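Local coordinates for galactose-1-phosphate uridylyltransferase (Bacillus cereus, PDB 4QVU), which is of uncertain function, though its HIT-like fold and bound zinc are consistent with a suggested UDP-glucose:hexose-1-phosphate uridylyltransferase activity, at residues A[64-69]-A[75-80]; A[191-196]-A[219-224]. All coordinates share one frame; numbering follows the deposited sequence.

Contact 1 of 2, residues A[64-69]-A[75-80]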
loop_
_atom_site.group_PDB
_atom_site.type_symbol
_atom_site.label_atom_id
_atom_site.label_comp_id
_atom_site.label_asym_id
_atom_site.label_seq_id
_atom_site.Cartn_x
_atom_site.Cartn_y
_atom_site.Cartn_z
ATOM N N LEU A 64 12.775 -10.544 -29.751
ATOM C CA LEU A 64 12.841 -9.516 -30.782
ATOM C C LEU A 64 14.187 -8.771 -30.701
ATOM O O LEU A 64 14.368 -7.913 -29.838
ATOM C CB LEU A 64 11.648 -8.553 -30.618
ATOM C CG LEU A 64 11.238 -7.741 -31.847
ATOM C CD1 LEU A 64 9.745 -7.469 -31.850
ATOM C CD2 LEU A 64 12.020 -6.441 -31.946
ATOM N N ILE A 65 15.122 -9.100 -31.607
ATOM C CA ILE A 65 16.445 -8.465 -31.694
ATOM C C ILE A 65 16.244 -7.104 -32.375
ATOM O O ILE A 65 15.679 -7.040 -33.460
ATOM C CB ILE A 65 17.488 -9.382 -32.413
ATOM C CG1 ILE A 65 17.868 -10.596 -31.541
ATOM C CG2 ILE A 65 18.754 -8.632 -32.804
ATOM C CD1 ILE A 65 16.919 -11.753 -31.570
ATOM N N GLU A 66 16.673 -6.027 -31.704
ATOM C CA GLU A 66 16.482 -4.629 -32.099
ATOM C C GLU A 66 17.527 -4.090 -33.084
ATOM O O GLU A 66 17.260 -3.075 -33.728
ATOM C CB GLU A 66 16.533 -3.736 -30.851
ATOM C CG GLU A 66 15.642 -4.169 -29.698
ATOM C CD GLU A 66 15.809 -3.409 -28.395
ATOM O OE1 GLU A 66 16.485 -2.353 -28.375
ATOM O OE2 GLU A 66 15.238 -3.872 -27.384
ATOM N N THR A 67 18.734 -4.688 -33.135
ATOM C CA THR A 67 19.831 -4.221 -34.006
ATOM C C THR A 67 20.842 -5.359 -34.234
ATOM O O THR A 67 20.858 -6.321 -33.472
ATOM C CB THR A 67 20.523 -2.943 -33.417
ATOM O OG1 THR A 67 21.690 -2.610 -34.179
ATOM C CG2 THR A 67 20.879 -3.064 -31.928
ATOM N N ASP A 68 21.680 -5.240 -35.286
ATOM C CA ASP A 68 22.719 -6.220 -35.634
ATOM C C ASP A 68 24.061 -5.859 -34.945
ATOM O O ASP A 68 25.100 -6.455 -35.240
ATOM C CB ASP A 68 22.886 -6.288 -37.164
ATOM N N ASN A 69 24.014 -4.900 -34.007
ATOM C CA ASN A 69 25.150 -4.366 -33.258
ATOM C C ASN A 69 24.943 -4.576 -31.744
ATOM O O ASN A 69 23.820 -4.438 -31.256
ATOM C CB ASN A 69 25.288 -2.875 -33.603
ATOM C CG ASN A 69 26.379 -2.107 -32.902
ATOM O OD1 ASN A 69 26.179 -0.956 -32.509
ATOM N ND2 ASN A 69 27.561 -2.699 -32.755
ATOM N N ALA A 75 18.503 4.494 -26.048
ATOM C CA ALA A 75 19.092 5.827 -25.844
ATOM C C ALA A 75 19.994 6.296 -27.023
ATOM O O ALA A 75 20.084 7.503 -27.263
ATOM C CB ALA A 75 19.905 5.840 -24.565
ATOM N N THR A 76 20.630 5.353 -27.756
ATOM C CA THR A 76 21.559 5.622 -28.865
ATOM C C THR A 76 20.836 5.705 -30.240
ATOM O O THR A 76 21.216 6.571 -31.034
ATOM C CB THR A 76 22.637 4.517 -28.887
ATOM O OG1 THR A 76 23.400 4.621 -27.690
ATOM C CG2 THR A 76 23.593 4.617 -30.065
ATOM N N TYR A 77 19.833 4.823 -30.523
ATOM C CA TYR A 77 19.114 4.717 -31.816
ATOM C C TYR A 77 18.683 6.055 -32.436
ATOM O O TYR A 77 18.276 6.972 -31.716
ATOM C CB TYR A 77 17.831 3.867 -31.704
ATOM C CG TYR A 77 18.007 2.443 -31.223
ATOM C CD1 TYR A 77 19.137 1.704 -31.568
ATOM C CD2 TYR A 77 16.993 1.792 -30.529
ATOM C CE1 TYR A 77 19.301 0.391 -31.134
ATOM C CE2 TYR A 77 17.143 0.478 -30.091
ATOM C CZ TYR A 77 18.298 -0.219 -30.400
ATOM O OH TYR A 77 18.464 -1.508 -29.966
ATOM N N THR A 78 18.713 6.128 -33.789
ATOM C CA THR A 78 18.242 7.302 -34.536
ATOM C C THR A 78 16.712 7.390 -34.409
ATOM O O THR A 78 16.072 6.397 -34.040
ATOM C CB THR A 78 18.689 7.267 -36.016
ATOM O OG1 THR A 78 18.197 6.087 -36.654
ATOM C CG2 THR A 78 20.195 7.381 -36.187
ATOM N N GLU A 79 16.130 8.571 -34.695
ATOM C CA GLU A 79 14.680 8.786 -34.618
ATOM C C GLU A 79 13.926 7.796 -35.531
ATOM O O GLU A 79 12.874 7.297 -35.137
ATOM C CB GLU A 79 14.315 10.232 -34.989
ATOM N N GLU A 80 14.493 7.480 -36.715
ATOM C CA GLU A 80 13.914 6.550 -37.687
ATOM C C GLU A 80 13.949 5.105 -37.170
ATOM O O GLU A 80 12.926 4.424 -37.240
ATOM C CB GLU A 80 14.644 6.645 -39.035
#
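Glu66 and Tyr77 meet through one hydrogen bond, with Thr67 lying beside it; the pair serves as a worked example of how a buried carboxylate can be joined to a phenol. In Glu66, CB packs near the phenol oxygen, Tyr77 OH, and 4.0 Å from Tyr77 CZ. CG stands anti to the carbonyl carbon (chi1 -50°) and the chain runs on extended, so that CG and CD pass alongside the hydroxyl at 3.9 and 3.6 Å from Tyr77 OH. At the tip, OE1 accepts the hydrogen bond given by Tyr77 OH, 2.7 Å away. The hydroxyl comes to the anti side of OE1, 18° out of the carboxylate plane. That oxygen in turn lies at the edge of the phenol, in the plane of the ring, while carboxylate and ring planes stand 69° apart. Thr67 extends the contact toward the other edge of the ring, its CG2 methyl lying 3.9 Å from Tyr77 CE1. The hydroxyl of Thr67 is turned to its own loop, accepting from Asn69 N in an ST turn.

Around this contact, strand 59-65 gives way to a loop held by His121 to Thr67 O and by His81 to Glu66 O, the latter histidine belonging to helix 79-97. The other carboxylate oxygen, Glu66 OE2, makes a long, weak ion pair with Lys109. The hydrogen bond donated by the phenol would help offset the cost of burying the carboxylate, and it ties the residue just past the strand to those leading into the helix.

Contact 2 of 2, residues A[191-196]-A[219-224]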
loop_
_atom_site.group_PDB
_atom_site.type_symbol
_atom_site.label_atom_id
_atom_site.label_comp_id
_atom_site.label_asym_id
_atom_site.label_seq_id
_atom_site.Cartn_x
_atom_site.Cartn_y
_atom_site.Cartn_z
ATOM N N ARG A 191 16.372 7.707 -21.855
ATOM C CA ARG A 191 17.556 8.574 -21.819
ATOM C C ARG A 191 17.691 9.244 -20.453
ATOM O O ARG A 191 18.797 9.279 -19.917
ATOM C CB ARG A 191 17.515 9.632 -22.930
ATOM C CG ARG A 191 17.955 9.088 -24.273
ATOM C CD ARG A 191 17.686 10.045 -25.412
ATOM N NE ARG A 191 18.343 9.589 -26.637
ATOM C CZ ARG A 191 18.088 10.058 -27.853
ATOM N NH1 ARG A 191 17.148 10.977 -28.035
ATOM N NH2 ARG A 191 18.746 9.588 -28.904
ATOM N N TYR A 192 16.568 9.722 -19.877
ATOM C CA TYR A 192 16.542 10.351 -18.556
ATOM C C TYR A 192 16.924 9.343 -17.469
ATOM O O TYR A 192 17.714 9.688 -16.591
ATOM C CB TYR A 192 15.155 10.965 -18.260
ATOM C CG TYR A 192 14.915 11.277 -16.797
ATOM C CD1 TYR A 192 15.519 12.376 -16.188
ATOM C CD2 TYR A 192 14.091 10.471 -16.017
ATOM C CE1 TYR A 192 15.315 12.657 -14.839
ATOM C CE2 TYR A 192 13.884 10.738 -14.667
ATOM C CZ TYR A 192 14.499 11.831 -14.082
ATOM O OH TYR A 192 14.294 12.079 -12.749
ATOM N N ILE A 193 16.361 8.117 -17.521
ATOM C CA ILE A 193 16.625 7.064 -16.527
ATOM C C ILE A 193 18.117 6.705 -16.541
ATOM O O ILE A 193 18.737 6.652 -15.476
ATOM C CB ILE A 193 15.736 5.805 -16.739
ATOM C CG1 ILE A 193 14.251 6.153 -16.507
ATOM C CG2 ILE A 193 16.183 4.648 -15.818
ATOM C CD1 ILE A 193 13.283 5.078 -16.852
ATOM N N LEU A 194 18.694 6.524 -17.734
ATOM C CA LEU A 194 20.099 6.149 -17.864
ATOM C C LEU A 194 21.057 7.294 -17.526
ATOM O O LEU A 194 22.210 7.012 -17.192
ATOM C CB LEU A 194 20.399 5.659 -19.291
ATOM C CG LEU A 194 19.679 4.399 -19.762
ATOM C CD1 LEU A 194 20.047 4.084 -21.182
ATOM C CD2 LEU A 194 19.993 3.201 -18.876
ATOM N N THR A 195 20.591 8.567 -17.581
ATOM C CA THR A 195 21.461 9.723 -17.372
ATOM C C THR A 195 21.238 10.452 -16.023
ATOM O O THR A 195 22.215 10.605 -15.289
ATOM C CB THR A 195 21.264 10.726 -18.522
ATOM O OG1 THR A 195 21.475 10.053 -19.759
ATOM C CG2 THR A 195 22.185 11.941 -18.429
ATOM N N ASP A 196 20.015 10.960 -15.725
ATOM C CA ASP A 196 19.816 11.811 -14.551
ATOM C C ASP A 196 19.111 11.150 -13.375
ATOM O O ASP A 196 19.473 11.486 -12.247
ATOM C CB ASP A 196 19.029 13.063 -14.927
ATOM C CG ASP A 196 19.869 14.043 -15.734
ATOM O OD1 ASP A 196 20.983 14.390 -15.280
ATOM O OD2 ASP A 196 19.402 14.482 -16.798
ATOM N N VAL A 219 7.393 2.541 -18.310
ATOM C CA VAL A 219 8.859 2.590 -18.216
ATOM C C VAL A 219 9.184 2.524 -16.732
ATOM O O VAL A 219 8.743 3.397 -15.981
ATOM C CB VAL A 219 9.492 3.832 -18.918
ATOM C CG1 VAL A 219 10.994 3.652 -19.078
ATOM C CG2 VAL A 219 8.846 4.118 -20.277
ATOM N N VAL A 220 9.895 1.467 -16.300
ATOM C CA VAL A 220 10.182 1.236 -14.884
ATOM C C VAL A 220 11.702 1.177 -14.621
ATOM O O VAL A 220 12.335 0.192 -15.011
ATOM C CB VAL A 220 9.493 -0.083 -14.383
ATOM C CG1 VAL A 220 9.655 -0.270 -12.875
ATOM C CG2 VAL A 220 8.014 -0.141 -14.772
ATOM N N PRO A 221 12.307 2.172 -13.913
ATOM C CA PRO A 221 13.724 2.042 -13.540
ATOM C C PRO A 221 13.926 0.867 -12.579
ATOM O O PRO A 221 13.049 0.557 -11.761
ATOM C CB PRO A 221 14.050 3.377 -12.864
ATOM C CG PRO A 221 12.906 4.282 -13.184
ATOM C CD PRO A 221 11.724 3.401 -13.339
ATOM N N ARG A 222 15.055 0.174 -12.728
ATOM C CA ARG A 222 15.388 -0.975 -11.909
ATOM C C ARG A 222 16.759 -0.732 -11.302
ATOM O O ARG A 222 17.716 -0.401 -12.001
ATOM C CB ARG A 222 15.324 -2.270 -12.742
ATOM C CG ARG A 222 13.953 -2.613 -13.355
ATOM C CD ARG A 222 12.855 -3.016 -12.368
ATOM N NE ARG A 222 13.244 -4.165 -11.542
ATOM C CZ ARG A 222 12.991 -5.436 -11.831
ATOM N NH1 ARG A 222 12.311 -5.754 -12.921
ATOM N NH2 ARG A 222 13.399 -6.400 -11.021
ATOM N N PHE A 223 16.828 -0.807 -9.987
ATOM C CA PHE A 223 18.042 -0.518 -9.207
ATOM C C PHE A 223 18.006 -1.271 -7.893
ATOM O O PHE A 223 16.920 -1.590 -7.398
ATOM C CB PHE A 223 18.174 1.015 -8.951
ATOM C CG PHE A 223 16.920 1.677 -8.424
ATOM C CD1 PHE A 223 15.927 2.122 -9.294
ATOM C CD2 PHE A 223 16.714 1.829 -7.055
ATOM C CE1 PHE A 223 14.739 2.684 -8.805
ATOM C CE2 PHE A 223 15.534 2.412 -6.566
ATOM C CZ PHE A 223 14.553 2.833 -7.447
ATOM N N VAL A 224 19.179 -1.560 -7.327
ATOM C CA VAL A 224 19.226 -2.203 -6.015
ATOM C C VAL A 224 18.912 -1.090 -5.010
ATOM O O VAL A 224 19.605 -0.067 -4.978
ATOM C CB VAL A 224 20.559 -2.961 -5.736
ATOM C CG1 VAL A 224 20.600 -3.512 -4.314
ATOM C CG2 VAL A 224 20.766 -4.089 -6.749
#
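Ile193 leans from helix 179-195 onto Val219 and Pro221 of strand 214-222, and this apolar triplet makes up the close part of the interface. The terminal methyl does most of the work: CG1 lies anti to the carbonyl carbon (chi1 -65°) and the branch runs on extended (chi2 172°), which carries CD1 to the strand, 3.5 Å from Val219 CG1 and 3.8 Å from Pro221 CG. The shorter branch has its own neighbour, Ile193 CG2 coming within 3.9 Å of Pro221 CB, so the two branches meet the proline ring at different carbons. Phe169 of the next strand, 169-173, touches both Ile193 and Pro221 and continues the apolar layer.

The solvent side belongs to the helix, where exposed Thr195 turns its hydroxyl back to donate to Arg191 O at 2.8 Å, one turn earlier. The far side of the strand is instead closed by the second subunit: Val220 packs against its Val230, and Arg222 hydrogen-bonds through NH1 to Asn205 OD1 and through NH2 to Val225 O of that subunit. A helix laid by its apolar flank on one face of an antiparallel sheet, with the hairpin of strands 203-211 and 214-222 following it, is in keeping with the HIT-like fold.

In the fold
Contact 1 belongs to the N-terminal DUF4931 domain and contact 2 to the C-terminal one, yet both reach the same ten-stranded antiparallel sheet, and their centres are about 18 Å apart. They also touch directly: Ala75 O lies 2.8 Å from Arg191 NE, a probable hydrogen bond, and Ala75 CB packs 3.8 Å from Leu194 CD1. The run leading into helix 79-97 is thereby joined to the last turns of helix 179-195, while Gln187 of that helix bonds to Tyr77 O. Neither contact lies at the zinc site of His153, Cys178 and Glu181, although Glu181 sits near the start of the helix whose far end forms contact 2.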